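Local coordinates for protein uncharacterized tRNA/rRNA methyltransferase HI_0380 (Haemophilus influenzae, PDB 3ILK) that is of unknown function but probably transfers methyl groups from S-adenosyl-L-methionine to RNA, at residues D74-I79 / V103-K108; M4-R9 / G32-C37; E94-A99 / S153-M158. One frame throughout, in Å; residues are numbered along the deposited sequence. Where two conformers were deposited one is given.

Contact 1 (D74-I79 / V103-K108); sequences DCSLVI and VAYKGK
The carbonyl oxygen of K108 is shared by two successive backbone N-H groups of 74-79, each giving it a weak bond. L77 N lies 3.3 Å from K108 O, long but nearly straight at 163°, whereas S76 N stands closer to K108 O, at 3.1 Å, but the N-H...O angle is only 121°. C75 comes in beside them, its CB against this carbonyl group and its SG against K108 CB.

A second polar link joins S76 OG to Y105 OH at a short 2.5 Å, and either hydroxyl could be the donor. With chi1 at 63°, OG stands between the backbone N and the carbonyl carbon of S76, which puts it at the edge of the Y105 ring and in its plane, close to CE2. L77 takes one face of the same ring: its CB sits over the centre in a CH-pi contact, 3.8 Å from the Y105 ring centroid. L77 CD2 continues back toward the root of the tyrosine, 3.7 Å from Y105 CG, the two side chains running past one another in opposite senses. The ring is thus held at its hydroxyl and along one face.

Farther out, the extended chain of K108 passes D74 O and ends in a salt bridge, NZ 3.0 Å from D74 OD1 and on that oxygen's anti lone pair. K108 was modelled in two conformers, so this ion pair at the surface is less certain than the other links.

The chain leaving helix 95-104 passes through an inverse gamma turn centred on K106 and enters strand 109-113. The contact lies where that strand begins to pair with parallel strand 77-81, the backbone bonds of L77 and I79 with A110 carrying the pairing onward; the L77 side chain also touches Y130 of strand 130-132.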
loop_
_atom_site.group_PDB
_atom_site.type_symbol
_atom_site.label_atom_id
_atom_site.label_comp_id
_atom_site.label_asym_id
_atom_site.label_seq_id
_atom_site.Cartn_x
_atom_site.Cartn_y
_atom_site.Cartn_z
ATOM N N ASP A 74 -30.560 9.303 13.941
ATOM C CA ASP A 74 -29.696 10.458 13.909
ATOM C C ASP A 74 -28.504 10.344 12.962
ATOM O O ASP A 74 -27.581 11.155 13.052
ATOM C CB ASP A 74 -29.193 10.815 15.318
ATOM C CG ASP A 74 -29.166 12.322 15.568
ATOM O OD1 ASP A 74 -28.121 12.856 16.026
ATOM O OD2 ASP A 74 -30.195 12.971 15.294
ATOM N N CYS A 75 -28.516 9.371 12.055
ATOM C CA CYS A 75 -27.556 9.346 10.940
ATOM C C CYS A 75 -28.280 9.579 9.620
ATOM O O CYS A 75 -29.158 8.789 9.247
ATOM C CB CYS A 75 -26.829 8.009 10.883
ATOM S SG CYS A 75 -25.968 7.597 12.396
ATOM N N SER A 76 -27.931 10.646 8.891
ATOM C CA SER A 76 -28.669 10.931 7.672
ATOM C C SER A 76 -27.992 10.322 6.433
ATOM O O SER A 76 -28.532 10.425 5.325
ATOM C CB SER A 76 -28.890 12.452 7.521
ATOM O OG SER A 76 -27.618 13.054 7.389
ATOM N N LEU A 77 -26.819 9.693 6.596
ATOM C CA LEU A 77 -26.243 8.882 5.511
ATOM C C LEU A 77 -26.068 7.491 6.079
ATOM O O LEU A 77 -25.392 7.340 7.043
ATOM C CB LEU A 77 -24.870 9.356 5.046
ATOM C CG LEU A 77 -24.069 8.564 3.956
ATOM C CD1 LEU A 77 -24.851 8.312 2.647
ATOM C CD2 LEU A 77 -22.680 9.237 3.590
ATOM N N VAL A 78 -26.688 6.524 5.430
ATOM C CA VAL A 78 -26.726 5.161 5.860
ATOM C C VAL A 78 -26.139 4.285 4.748
ATOM O O VAL A 78 -26.579 4.374 3.609
ATOM C CB VAL A 78 -28.159 4.767 6.133
ATOM C CG1 VAL A 78 -28.247 3.264 6.617
ATOM C CG2 VAL A 78 -28.761 5.717 7.198
ATOM N N ILE A 79 -25.146 3.447 5.094
ATOM C CA ILE A 79 -24.496 2.613 4.127
ATOM C C ILE A 79 -24.681 1.230 4.676
ATOM O O ILE A 79 -24.276 0.981 5.850
ATOM C CB ILE A 79 -22.981 2.834 4.048
ATOM C CG1 ILE A 79 -22.635 4.304 3.641
ATOM C CG2 ILE A 79 -22.341 1.935 2.960
ATOM C CD1 ILE A 79 -23.417 4.719 2.499
ATOM N N VAL A 103 -16.186 10.500 4.121
ATOM C CA VAL A 103 -15.275 11.509 4.567
ATOM C C VAL A 103 -15.724 12.913 4.139
ATOM O O VAL A 103 -15.437 13.882 4.831
ATOM C CB VAL A 103 -13.834 11.230 4.021
ATOM C CG1 VAL A 103 -13.477 12.181 2.846
ATOM C CG2 VAL A 103 -12.857 11.384 5.124
ATOM N N ALA A 104 -16.424 13.040 3.012
ATOM C CA ALA A 104 -16.935 14.375 2.620
ATOM C C ALA A 104 -18.382 14.614 3.186
ATOM O O ALA A 104 -18.971 15.678 2.978
ATOM C CB ALA A 104 -16.945 14.459 1.135
ATOM N N TYR A 105 -18.976 13.633 3.886
ATOM C CA TYR A 105 -20.390 13.783 4.328
ATOM C C TYR A 105 -20.550 14.732 5.531
ATOM O O TYR A 105 -20.023 14.485 6.619
ATOM C CB TYR A 105 -21.110 12.433 4.649
ATOM C CG TYR A 105 -22.604 12.711 4.814
ATOM C CD1 TYR A 105 -23.360 13.142 3.717
ATOM C CD2 TYR A 105 -23.242 12.643 6.075
ATOM C CE1 TYR A 105 -24.686 13.419 3.835
ATOM C CE2 TYR A 105 -24.626 12.984 6.201
ATOM C CZ TYR A 105 -25.319 13.313 5.086
ATOM O OH TYR A 105 -26.634 13.645 5.152
ATOM N N LYS A 106 -21.213 15.877 5.322
ATOM C CA LYS A 106 -21.464 16.807 6.430
ATOM C C LYS A 106 -22.638 16.395 7.339
ATOM O O LYS A 106 -23.654 17.118 7.404
ATOM C CB LYS A 106 -21.642 18.232 5.889
ATOM C CG LYS A 106 -20.452 18.712 5.079
ATOM C CD LYS A 106 -20.718 20.219 4.624
ATOM C CE LYS A 106 -20.167 20.341 3.230
ATOM N NZ LYS A 106 -18.692 20.251 3.086
ATOM N N GLY A 107 -22.483 15.264 8.072
ATOM C CA GLY A 107 -23.499 14.808 9.021
ATOM C C GLY A 107 -22.971 13.539 9.652
ATOM O O GLY A 107 -21.776 13.324 9.532
ATOM N N LYS A 108 -23.824 12.759 10.347
ATOM C CA LYS A 108 -23.485 11.439 10.875
ATOM C C LYS A 108 -23.837 10.353 9.859
ATOM O O LYS A 108 -24.862 10.455 9.166
ATOM C CB LYS A 108 -24.281 11.138 12.166
ATOM C CG LYS A 108 -23.795 11.837 13.432
ATOM C CD LYS A 108 -24.683 11.434 14.613
ATOM C CE LYS A 108 -24.393 12.273 15.823
ATOM N NZ LYS A 108 -25.403 11.973 16.888
#

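Contact 2 (M4-R9 / G32-C37); sequences MLENIR and GLTQLC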
loop_
_atom_site.group_PDB
_atom_site.type_symbol
_atom_site.label_atom_id
_atom_site.label_comp_id
_atom_site.label_asym_id
_atom_site.label_seq_id
_atom_site.Cartn_x
_atom_site.Cartn_y
_atom_site.Cartn_z
HETATM N N MSE A 4 -12.787 13.188 12.906
HETATM C CA MSE A 4 -14.134 13.158 12.375
HETATM C C MSE A 4 -14.402 11.703 12.025
HETATM O O MSE A 4 -15.365 11.405 11.321
HETATM C CB MSE A 4 -14.253 14.028 11.139
ATOM N N LEU A 5 -13.559 10.783 12.505
ATOM C CA LEU A 5 -13.898 9.366 12.404
ATOM C C LEU A 5 -14.987 9.010 13.449
ATOM O O LEU A 5 -15.676 7.980 13.334
ATOM C CB LEU A 5 -12.640 8.474 12.478
ATOM C CG LEU A 5 -11.673 8.538 11.278
ATOM C CD1 LEU A 5 -10.269 7.933 11.540
ATOM C CD2 LEU A 5 -12.267 7.924 10.020
ATOM N N GLU A 6 -15.161 9.911 14.427
ATOM C CA GLU A 6 -16.135 9.795 15.511
ATOM C C GLU A 6 -17.592 10.094 15.121
ATOM O O GLU A 6 -18.519 9.615 15.796
ATOM C CB GLU A 6 -15.704 10.682 16.694
ATOM C CG GLU A 6 -14.797 10.018 17.773
ATOM C CD GLU A 6 -13.430 9.507 17.248
ATOM O OE1 GLU A 6 -13.407 8.442 16.552
ATOM O OE2 GLU A 6 -12.377 10.139 17.572
ATOM N N ASN A 7 -17.806 10.886 14.069
ATOM C CA ASN A 7 -19.130 10.968 13.442
ATOM C C ASN A 7 -19.538 9.724 12.606
ATOM O O ASN A 7 -20.502 9.811 11.814
ATOM C CB ASN A 7 -19.329 12.267 12.610
ATOM C CG ASN A 7 -18.518 12.290 11.278
ATOM O OD1 ASN A 7 -18.726 13.168 10.402
ATOM N ND2 ASN A 7 -17.595 11.345 11.129
ATOM N N ILE A 8 -18.829 8.589 12.762
ATOM C CA ILE A 8 -19.174 7.355 12.009
ATOM C C ILE A 8 -19.582 6.245 12.985
ATOM O O ILE A 8 -18.788 5.813 13.793
ATOM C CB ILE A 8 -17.988 6.802 11.167
ATOM C CG1 ILE A 8 -17.485 7.844 10.124
ATOM C CG2 ILE A 8 -18.353 5.437 10.551
ATOM C CD1 ILE A 8 -15.971 7.580 9.641
ATOM N N ARG A 9 -20.827 5.823 12.902
ATOM C CA ARG A 9 -21.315 4.729 13.735
ATOM C C ARG A 9 -21.199 3.439 12.954
ATOM O O ARG A 9 -21.777 3.315 11.867
ATOM C CB ARG A 9 -22.782 4.990 14.144
ATOM C CG ARG A 9 -23.401 3.891 15.078
ATOM C CD ARG A 9 -24.838 4.209 15.473
ATOM N NE ARG A 9 -24.975 5.560 16.044
ATOM C CZ ARG A 9 -26.100 6.273 16.110
ATOM N NH1 ARG A 9 -27.275 5.811 15.656
ATOM N NH2 ARG A 9 -26.038 7.499 16.621
ATOM N N GLY A 32 -8.865 3.898 14.279
ATOM C CA GLY A 32 -9.300 5.190 14.838
ATOM C C GLY A 32 -10.821 5.358 14.969
ATOM O O GLY A 32 -11.282 6.457 15.317
ATOM N N LEU A 33 -11.592 4.303 14.682
ATOM C CA LEU A 33 -13.065 4.331 14.864
ATOM C C LEU A 33 -13.411 4.052 16.310
ATOM O O LEU A 33 -12.710 3.277 17.006
ATOM C CB LEU A 33 -13.790 3.328 13.946
ATOM C CG LEU A 33 -13.732 3.673 12.453
ATOM C CD1 LEU A 33 -14.402 2.600 11.598
ATOM C CD2 LEU A 33 -14.317 5.080 12.167
ATOM N N THR A 34 -14.466 4.682 16.782
ATOM C CA THR A 34 -14.852 4.519 18.196
ATOM C C THR A 34 -16.330 4.221 18.453
ATOM O O THR A 34 -16.669 3.859 19.574
ATOM C CB THR A 34 -14.539 5.797 18.985
ATOM O OG1 THR A 34 -15.179 6.891 18.317
ATOM C CG2 THR A 34 -13.026 6.074 19.028
ATOM N N GLN A 35 -17.226 4.425 17.484
ATOM C CA GLN A 35 -18.657 4.315 17.787
ATOM C C GLN A 35 -19.238 3.041 17.279
ATOM O O GLN A 35 -19.410 2.885 16.077
ATOM C CB GLN A 35 -19.470 5.429 17.168
ATOM C CG GLN A 35 -18.898 6.816 17.366
ATOM C CD GLN A 35 -19.548 7.528 18.503
ATOM O OE1 GLN A 35 -20.333 8.456 18.295
ATOM N NE2 GLN A 35 -19.264 7.082 19.728
ATOM N N LEU A 36 -19.589 2.173 18.206
ATOM C CA LEU A 36 -20.088 0.864 17.911
ATOM C C LEU A 36 -21.558 0.713 18.405
ATOM O O LEU A 36 -21.896 1.068 19.536
ATOM C CB LEU A 36 -19.170 -0.204 18.582
ATOM C CG LEU A 36 -19.669 -1.632 18.381
ATOM C CD1 LEU A 36 -19.564 -2.029 16.894
ATOM C CD2 LEU A 36 -18.872 -2.639 19.284
ATOM N N CYS A 37 -22.404 0.172 17.536
ATOM C CA CYS A 37 -23.793 -0.142 17.852
ATOM C C CYS A 37 -24.124 -1.584 17.440
ATOM O O CYS A 37 -23.866 -1.990 16.282
ATOM C CB CYS A 37 -24.679 0.863 17.134
ATOM S SG CYS A 37 -26.445 0.677 17.364
HETATM O O HOH W 1 -16.353 5.877 15.109
HETATM O O HOH W 2 -22.836 6.787 17.509
#
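T34 and E6 form the direct hydrogen bond of this contact, T34 OG1 donating to E6 OE1 over 2.9 Å. The hydroxyl approaches from above the carboxylate, 48° out of its plane, and the two side chains cross at about a right angle. A bend at chi2 (61°) folds E6 CD back toward the threonine.

Two waters supply further polar links. Water 1 is gripped by three backbone groups: it donates to L5 O and to I8 O, and accepts from T34 N at 2.8 Å. It thereby ties both ends of the type I turn L5-I8 to T34, just ahead of strand 35-39. Water 2 accepts from R9 NE at 2.9 Å, in the plane of the guanidinium, and gives a weak bond to Q35 OE1. The outer end of R9 is held by the carbonyls of A71 and D73, both bonded to NH1.

Apolar contact centres on one methyl, L33 CD2, which lies 3.8 Å from L5 CB and 3.9 Å from I8 CD1 in the conformer described; L33 was modelled in two. At the other end, R9 CD packs on C37 CB at 3.7 Å. Between them, R9 CA makes a CA-H...O contact of 3.5 Å with Q35 O.

G32 follows helix 18-31, closing it with a Schellman motif, and the chain then enters strand 35-39 beside the parallel strand 8-13, completing a beta-alpha-beta unit. Strand 109-113 borders strand 8-13 on its other side, bonded to R9 through I109 and I111, while helix 145-169 covers L5 and L33.

Contact 3 (E94-A99 / S153-M158); sequences EPRECA and SYELRM
E155 leans from helix 145-169 across the first turn of helix 95-104 and meets it from CB to OE1. Its CB lies 4.1 Å from A99 CB and also approaches the carbonyl oxygen of P95. CG packs on the proline ring, 3.7 Å from P95 CB. A bend at chi2 (-64°) then turns CD toward R96, whose NE and NH1 both grip OE1, at 3.0 Å from R96 NE and 3.1 Å from R96 NH1. This side-on salt bridge lies in the guanidinium plane, which is turned 67° from the carboxylate. OE1 also bonds Y154 OH of the second subunit, and OE2 pairs with R96 of that subunit, so the buried carboxylate is well satisfied.

Closer to the backbones, A99 CB fits against E155 O at 3.3 Å, and L156 CD2 lies alongside A99. The small alanine lets the backbones come close at A99 and L156, where the short helical segments cross at -49°.

With R96 and E155 also pairing across the subunit boundary, and P95 close to I134, a probable S-adenosyl-L-methionine-binding residue, the helix pair is consistent with the dimer interface of SPOUT methyltransferases, which adjoins the cofactor site.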
loop_
_atom_site.group_PDB
_atom_site.type_symbol
_atom_site.label_atom_id
_atom_site.label_comp_id
_atom_site.label_asym_id
_atom_site.label_seq_id
_atom_site.Cartn_x
_atom_site.Cartn_y
_atom_site.Cartn_z
ATOM N N GLU A 94 -18.090 0.369 -3.965
ATOM C CA GLU A 94 -17.083 -0.433 -3.261
ATOM C C GLU A 94 -16.368 0.466 -2.241
ATOM O O GLU A 94 -16.629 1.670 -2.231
ATOM C CB GLU A 94 -16.106 -1.060 -4.264
ATOM C CG GLU A 94 -16.832 -1.986 -5.253
ATOM C CD GLU A 94 -16.027 -2.323 -6.472
ATOM O OE1 GLU A 94 -16.495 -3.193 -7.214
ATOM O OE2 GLU A 94 -14.931 -1.759 -6.688
ATOM N N PRO A 95 -15.537 -0.122 -1.348
ATOM C CA PRO A 95 -15.021 0.576 -0.165
ATOM C C PRO A 95 -14.243 1.868 -0.421
ATOM O O PRO A 95 -14.337 2.789 0.385
ATOM C CB PRO A 95 -14.076 -0.458 0.445
ATOM C CG PRO A 95 -14.715 -1.761 0.101
ATOM C CD PRO A 95 -15.086 -1.527 -1.340
ATOM N N ARG A 96 -13.490 1.935 -1.513
ATOM C CA ARG A 96 -12.765 3.167 -1.823
ATOM C C ARG A 96 -13.728 4.346 -2.075
ATOM O O ARG A 96 -13.653 5.354 -1.397
ATOM C CB ARG A 96 -11.817 2.960 -3.011
ATOM C CG ARG A 96 -10.682 3.913 -2.992
ATOM C CD ARG A 96 -9.436 3.345 -3.653
ATOM N NE ARG A 96 -8.905 2.185 -2.929
ATOM C CZ ARG A 96 -7.932 1.381 -3.381
ATOM N NH1 ARG A 96 -7.527 0.362 -2.628
ATOM N NH2 ARG A 96 -7.363 1.589 -4.581
ATOM N N GLU A 97 -14.633 4.218 -3.044
ATOM C CA GLU A 97 -15.624 5.277 -3.308
ATOM C C GLU A 97 -16.461 5.509 -2.065
ATOM O O GLU A 97 -16.764 6.612 -1.713
ATOM C CB GLU A 97 -16.577 4.891 -4.434
ATOM C CG GLU A 97 -17.304 6.097 -5.064
ATOM C CD GLU A 97 -18.498 5.704 -5.963
ATOM O OE1 GLU A 97 -18.505 4.570 -6.525
ATOM O OE2 GLU A 97 -19.418 6.550 -6.128
ATOM N N CYS A 98 -16.834 4.440 -1.392
ATOM C CA CYS A 98 -17.642 4.596 -0.196
ATOM C C CYS A 98 -16.968 5.513 0.864
ATOM O O CYS A 98 -17.605 6.419 1.402
ATOM C CB CYS A 98 -17.908 3.247 0.418
ATOM S SG CYS A 98 -18.951 3.476 1.844
ATOM N N ALA A 99 -15.677 5.265 1.125
ATOM C CA ALA A 99 -14.890 6.061 2.084
ATOM C C ALA A 99 -14.770 7.533 1.648
ATOM O O ALA A 99 -14.856 8.464 2.476
ATOM C CB ALA A 99 -13.487 5.420 2.272
ATOM N N SER A 153 -12.912 -0.054 7.678
ATOM C CA SER A 153 -12.237 0.890 8.629
ATOM C C SER A 153 -10.934 1.385 8.044
ATOM O O SER A 153 -10.614 2.589 8.120
ATOM C CB SER A 153 -11.911 0.194 9.972
ATOM O OG SER A 153 -13.083 -0.242 10.635
ATOM N N TYR A 154 -10.163 0.462 7.464
ATOM C CA TYR A 154 -8.918 0.810 6.832
ATOM C C TYR A 154 -9.166 1.835 5.652
ATOM O O TYR A 154 -8.502 2.806 5.560
ATOM C CB TYR A 154 -8.193 -0.443 6.360
ATOM C CG TYR A 154 -7.137 -0.180 5.296
ATOM C CD1 TYR A 154 -5.848 0.289 5.643
ATOM C CD2 TYR A 154 -7.406 -0.395 3.976
ATOM C CE1 TYR A 154 -4.890 0.529 4.666
ATOM C CE2 TYR A 154 -6.433 -0.154 2.988
ATOM C CZ TYR A 154 -5.185 0.304 3.351
ATOM O OH TYR A 154 -4.206 0.530 2.406
ATOM N N GLU A 155 -10.133 1.592 4.786
ATOM C CA GLU A 155 -10.390 2.502 3.661
ATOM C C GLU A 155 -10.893 3.823 4.214
ATOM O O GLU A 155 -10.544 4.873 3.705
ATOM C CB GLU A 155 -11.417 1.912 2.670
ATOM C CG GLU A 155 -10.894 0.888 1.657
ATOM C CD GLU A 155 -9.863 1.416 0.652
ATOM O OE1 GLU A 155 -9.671 0.767 -0.381
ATOM O OE2 GLU A 155 -9.252 2.483 0.859
ATOM N N LEU A 156 -11.669 3.779 5.294
ATOM C CA LEU A 156 -12.050 5.006 5.985
ATOM C C LEU A 156 -10.851 5.820 6.493
ATOM O O LEU A 156 -10.726 7.048 6.215
ATOM C CB LEU A 156 -13.068 4.758 7.081
ATOM C CG LEU A 156 -14.467 4.289 6.650
ATOM C CD1 LEU A 156 -15.156 3.798 7.916
ATOM C CD2 LEU A 156 -15.304 5.405 5.917
ATOM N N ARG A 157 -9.927 5.153 7.160
ATOM C CA ARG A 157 -8.783 5.864 7.643
ATOM C C ARG A 157 -7.968 6.442 6.482
ATOM O O ARG A 157 -7.505 7.601 6.555
ATOM C CB ARG A 157 -7.902 4.992 8.513
ATOM C CG ARG A 157 -6.774 5.795 9.150
ATOM C CD ARG A 157 -5.940 5.018 10.174
ATOM N NE ARG A 157 -4.972 5.929 10.801
ATOM C CZ ARG A 157 -5.259 6.721 11.831
ATOM N NH1 ARG A 157 -6.459 6.706 12.379
ATOM N NH2 ARG A 157 -4.358 7.547 12.301
HETATM N N MSE A 158 -7.792 5.643 5.422
HETATM C CA MSE A 158 -7.021 6.104 4.239
HETATM C C MSE A 158 -7.687 7.322 3.599
HETATM O O MSE A 158 -7.004 8.220 3.153
HETATM C CB MSE A 158 -6.901 5.020 3.162
HETATM C CG MSE A 158 -6.091 3.809 3.586
HETATM SE SE MSE A 158 -4.238 4.285 4.011
HETATM C CE MSE A 158 -3.788 4.879 2.206
#

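Along the chain, contact 2 closes before the others open, whereas the segments of contacts 1 and 3 alternate. The centres of contacts 1 and 2 are about 11 Å apart, and both reach the same parallel sheet, at strands 77-81, 8-13 and 35-39; they touch where C75 SG packs near R9 NH1. Contact 3 lies about 14 Å from each. It shares helix 95-104 with contact 1, and I79 packs against C98 between them, while L33 of contact 2 meets S153 and L156 on helix 145-169. Contact 1 ties strand 77-81 to the chain entering strand 109-113, contact 2 lies within the beta-alpha-beta unit, and contact 3 packs helices that also meet the second subunit.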